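Local coordinates for protein phytase (Debaryomyces castellii, PDB 2GFI) that probably removes phosphate from phytic acid, inositol hexakisphosphate, as a 3-phytase of the histidine acid phosphatase family, at residues A[301-304]-A[305-309]; A[204-207]-A[208-211]. One frame throughout, in Å; residues are numbered along the deposited sequence.

Contact 1 of 2, residues A[301-304]-A[305-309]. With NAG (2-acetamido-2-deoxy-beta-D-glucopyranose), chain C.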
loop_
_atom_site.group_PDB
_atom_site.type_symbol
_atom_site.label_atom_id
_atom_site.label_comp_id
_atom_site.label_asym_id
_atom_site.label_seq_id
_atom_site.Cartn_x
_atom_site.Cartn_y
_atom_site.Cartn_z
ATOM N N MET A 301 12.848 -17.255 -37.544
ATOM C CA MET A 301 13.915 -16.328 -37.888
ATOM C C MET A 301 14.471 -15.519 -36.741
ATOM O O MET A 301 15.539 -14.938 -36.859
ATOM C CB MET A 301 13.503 -15.408 -39.048
ATOM C CG MET A 301 13.561 -16.090 -40.411
ATOM S SD MET A 301 15.179 -16.877 -40.743
ATOM C CE MET A 301 16.193 -15.415 -40.886
ATOM N N THR A 302 13.773 -15.493 -35.610
ATOM C CA THR A 302 14.138 -14.575 -34.520
ATOM C C THR A 302 15.356 -15.008 -33.742
ATOM O O THR A 302 16.091 -14.163 -33.224
ATOM C CB THR A 302 12.969 -14.360 -33.551
ATOM O OG1 THR A 302 12.596 -15.625 -32.971
ATOM C CG2 THR A 302 11.736 -13.819 -34.304
ATOM N N ARG A 303 15.586 -16.316 -33.640
ATOM C CA ARG A 303 16.777 -16.721 -32.966
ATOM C C ARG A 303 18.021 -16.215 -33.683
ATOM O O ARG A 303 18.959 -15.748 -33.001
ATOM C CB ARG A 303 16.902 -18.202 -32.767
ATOM C CG ARG A 303 18.115 -18.406 -31.888
ATOM C CD ARG A 303 18.296 -19.726 -31.344
ATOM N NE ARG A 303 17.107 -20.284 -30.739
ATOM C CZ ARG A 303 17.160 -21.268 -29.849
ATOM N NH1 ARG A 303 18.353 -21.722 -29.448
ATOM N NH2 ARG A 303 16.035 -21.786 -29.347
ATOM N N VAL A 304 18.050 -16.300 -35.029
ATOM C CA VAL A 304 19.232 -15.801 -35.759
ATOM C C VAL A 304 19.390 -14.294 -35.572
ATOM O O VAL A 304 20.492 -13.828 -35.305
ATOM C CB VAL A 304 19.278 -16.172 -37.281
ATOM C CG1 VAL A 304 18.144 -15.533 -38.056
ATOM C CG2 VAL A 304 20.612 -15.692 -37.881
ATOM N N ILE A 305 18.285 -13.554 -35.709
ATOM C CA ILE A 305 18.291 -12.102 -35.501
ATOM C C ILE A 305 18.665 -11.738 -34.059
ATOM O O ILE A 305 19.556 -10.937 -33.849
ATOM C CB ILE A 305 16.936 -11.462 -35.863
ATOM C CG1 ILE A 305 16.578 -11.701 -37.319
ATOM C CG2 ILE A 305 16.978 -9.956 -35.582
ATOM C CD1 ILE A 305 15.092 -11.483 -37.602
ATOM N N GLY A 306 17.994 -12.337 -33.071
ATOM C CA GLY A 306 18.293 -12.077 -31.659
ATOM C C GLY A 306 19.731 -12.348 -31.253
ATOM O O GLY A 306 20.267 -11.682 -30.368
ATOM N N SER A 307 20.344 -13.335 -31.906
ATOM C CA SER A 307 21.696 -13.797 -31.586
ATOM C C SER A 307 22.759 -12.772 -31.896
ATOM O O SER A 307 23.880 -12.889 -31.396
ATOM C CB SER A 307 22.032 -15.087 -32.343
ATOM O OG SER A 307 21.216 -16.148 -31.909
ATOM N N THR A 308 22.425 -11.783 -32.718
ATOM C CA THR A 308 23.384 -10.746 -33.040
ATOM C C THR A 308 23.701 -9.941 -31.806
ATOM O O THR A 308 24.895 -9.778 -31.466
ATOM C CB THR A 308 22.943 -9.840 -34.236
ATOM O OG1 THR A 308 21.695 -9.208 -33.938
ATOM C CG2 THR A 308 22.636 -10.674 -35.457
ATOM N N LEU A 309 22.654 -9.468 -31.111
ATOM C CA LEU A 309 22.848 -8.752 -29.839
ATOM C C LEU A 309 23.293 -9.668 -28.727
ATOM O O LEU A 309 23.996 -9.232 -27.853
ATOM C CB LEU A 309 21.608 -7.942 -29.405
ATOM C CG LEU A 309 21.258 -6.720 -30.263
ATOM C CD1 LEU A 309 19.965 -6.059 -29.786
ATOM C CD2 LEU A 309 22.423 -5.703 -30.340
HETATM C C1 NAG C . 27.153 -15.680 -32.966
HETATM C C2 NAG C . 26.790 -15.714 -34.469
HETATM C C3 NAG C . 27.255 -17.015 -35.160
HETATM C C4 NAG C . 28.742 -17.298 -34.869
HETATM C C5 NAG C . 28.876 -17.288 -33.334
HETATM C C6 NAG C . 30.279 -17.564 -32.833
HETATM C C7 NAG C . 24.829 -14.339 -35.139
HETATM C C8 NAG C . 23.438 -14.457 -35.701
HETATM N N2 NAG C . 25.359 -15.487 -34.677
HETATM O O3 NAG C . 27.001 -16.906 -36.536
HETATM O O4 NAG C . 29.275 -18.483 -35.494
HETATM O O5 NAG C . 28.512 -16.012 -32.813
HETATM O O6 NAG C . 30.221 -17.361 -31.444
HETATM O O7 NAG C . 25.389 -13.232 -35.123
#
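Ser307 turns its hydroxyl back onto the preceding turn of helix 302-318, where OG donates to Arg303 O at 2.5 Å. Its chi1 of -66° sets OG beside its own backbone N and opposite the carbonyl carbon, a rotation from which OG reaches the carbonyl four residues earlier. Ser307 N uses the same acceptor, its bond to Arg303 O bent to 136° at the hydrogen. The two donors come from opposite faces of the carbonyl plane, each tilted well out of it, and so grip one oxygen between them. Beside this fork runs the aliphatic part of Arg303, with CG 3.8 Å from Ser307 OG; the guanidinium lies farther off, where NH1 makes a weak bond to Arg422 O. The next residue, Thr308, does the same over three residues instead of four. Its OG1, placed between the backbone N and carbonyl carbon (chi1 59°), donates to Ile305 O at 2.8 Å. Ile305 lies back along Met301, CG1 3.4 Å from Met301 O and CD1 4.5 Å from Met301 CB. The backbone adds Ile305 N to Met301 O, nearly straight and in the carbonyl plane, and Gly306 N to Thr302 O. Thr302 OG1 is bonded outside the two segments, to Ser341 OG and to backbone oxygens of residues just before the helix. The acetamide methyl C8 of the attached NAG lies against Val304 CG2 and 3.7 Å from Ser307 CB, and Thr308 CG2 is 3.8 Å from NAG O7. This is the opening of an alpha-helix in a histidine acid phosphatase, with serine and threonine hydroxyls folded onto backbone carbonyls and an N-linked sugar resting against one flank.

Contact 2 of 2, residues A[204-207]-A[208-211]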
loop_
_atom_site.group_PDB
_atom_site.type_symbol
_atom_site.label_atom_id
_atom_site.label_comp_id
_atom_site.label_asym_id
_atom_site.label_seq_id
_atom_site.Cartn_x
_atom_site.Cartn_y
_atom_site.Cartn_z
ATOM N N SER A 204 23.505 -3.115 -35.751
ATOM C CA SER A 204 22.177 -2.497 -35.656
ATOM C C SER A 204 21.604 -2.800 -34.282
ATOM O O SER A 204 21.865 -3.859 -33.717
ATOM C CB SER A 204 21.269 -3.132 -36.698
ATOM O OG SER A 204 20.011 -2.508 -36.733
ATOM N N LEU A 205 20.840 -1.858 -33.750
ATOM C CA LEU A 205 20.001 -2.121 -32.573
ATOM C C LEU A 205 18.648 -2.656 -33.012
ATOM O O LEU A 205 17.837 -3.058 -32.193
ATOM C CB LEU A 205 19.867 -0.866 -31.708
ATOM C CG LEU A 205 21.077 -0.601 -30.824
ATOM C CD1 LEU A 205 20.991 0.751 -30.199
ATOM C CD2 LEU A 205 21.320 -1.737 -29.773
ATOM N N THR A 206 18.425 -2.666 -34.321
ATOM C CA THR A 206 17.217 -3.231 -34.916
ATOM C C THR A 206 17.609 -4.205 -36.038
ATOM O O THR A 206 17.244 -3.986 -37.176
ATOM C CB THR A 206 16.297 -2.102 -35.501
ATOM O OG1 THR A 206 17.032 -1.303 -36.451
ATOM C CG2 THR A 206 15.876 -1.102 -34.428
ATOM N N PRO A 207 18.351 -5.271 -35.725
ATOM C CA PRO A 207 18.847 -6.191 -36.764
ATOM C C PRO A 207 17.747 -6.886 -37.573
ATOM O O PRO A 207 18.012 -7.383 -38.687
ATOM C CB PRO A 207 19.658 -7.215 -35.973
ATOM C CG PRO A 207 19.088 -7.133 -34.570
ATOM C CD PRO A 207 18.780 -5.678 -34.370
ATOM N N ARG A 208 16.520 -6.915 -37.058
ATOM C CA ARG A 208 15.435 -7.484 -37.849
ATOM C C ARG A 208 15.222 -6.694 -39.150
ATOM O O ARG A 208 14.683 -7.242 -40.103
ATOM C CB ARG A 208 14.129 -7.505 -37.052
ATOM C CG ARG A 208 13.554 -6.133 -36.828
ATOM C CD ARG A 208 12.573 -6.057 -35.733
ATOM N NE ARG A 208 12.638 -4.751 -35.093
ATOM C CZ ARG A 208 11.808 -3.754 -35.353
ATOM N NH1 ARG A 208 10.829 -3.929 -36.238
ATOM N NH2 ARG A 208 11.959 -2.589 -34.724
ATOM N N ASP A 209 15.596 -5.409 -39.155
ATOM C CA ASP A 209 15.392 -4.531 -40.297
ATOM C C ASP A 209 16.198 -4.990 -41.535
ATOM O O ASP A 209 15.706 -4.933 -42.666
ATOM C CB ASP A 209 15.777 -3.089 -39.928
ATOM C CG ASP A 209 14.772 -2.427 -38.994
ATOM O OD1 ASP A 209 13.708 -3.000 -38.714
ATOM O OD2 ASP A 209 14.958 -1.316 -38.485
ATOM N N GLY A 210 17.437 -5.426 -41.296
ATOM C CA GLY A 210 18.283 -5.970 -42.338
ATOM C C GLY A 210 18.090 -7.460 -42.560
ATOM O O GLY A 210 18.793 -8.056 -43.356
ATOM N N CYS A 211 17.156 -8.084 -41.854
ATOM C CA CYS A 211 16.924 -9.489 -42.096
ATOM C C CYS A 211 15.823 -9.668 -43.107
ATOM O O CYS A 211 14.656 -9.507 -42.768
ATOM C CB CYS A 211 16.594 -10.246 -40.820
ATOM S SG CYS A 211 16.293 -11.984 -41.202
HETATM O O HOH W 1 19.333 -3.921 -39.955
#
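Thr206 and Asp209 are brought together by two first torsions: chi1 of 56° puts Thr206 OG1 between its backbone N and carbonyl carbon, and chi1 of -73° swings the Asp209 carboxylate back beside its own N. The side chains cross obliquely, and Thr206 OG1 donates to Asp209 OD2 at 2.9 Å, meeting the carboxylate from well above its plane. In return Asp209 N donates to Thr206 O at 2.9 Å, reaching that oxygen from above the carbonyl plane. Two bonds thus tie the same residues across Pro207 and Arg208, one through side chains and one through backbone. Ahead of them Ser204 OG accepts from Thr206 N in an ST turn. Behind them Gly210 N makes a weak bond to Pro207 O, and a water weakly bridges Gly210 N and Thr206 O. Arg208 sends its guanidinium over Asp209, whose OD1 lies 3.8 Å above the plane, over the centre of the group. No N-H points at this oxygen, so the long pairing rests on charge alone; the firmer partner is Asp335, salt-bridged to Arg208 NE. The arginine side chain is about 6 Å from that of Asp333, the predicted proton donor, and the two carboxylates, Asp209 over one face and Asp335 at NE, probably hold the guanidinium in place beside the active site.

In the fold
The two contacts touch, their centres about 9 Å apart on the same side of the chain's centre, and both are largely buried. Contact 2 is part of the loop between strand 189-194 and helix 220-223, laid against the start of the helix that holds contact 1: Ile305 CG2 packs 3.7 Å from Pro207 CG, and Met301 CE lies 3.4 Å from Cys211 SG, whose disulfide to Cys432 ties in helix 428-432. Helix 333-343 adjoins both. Their chemistry differs with place. Contact 1 relies on hydroxyls bonded to helix carbonyls and has a glycan at its flank, whereas contact 2 joins hydroxyl, carboxylate and guanidinium near the predicted catalytic residues.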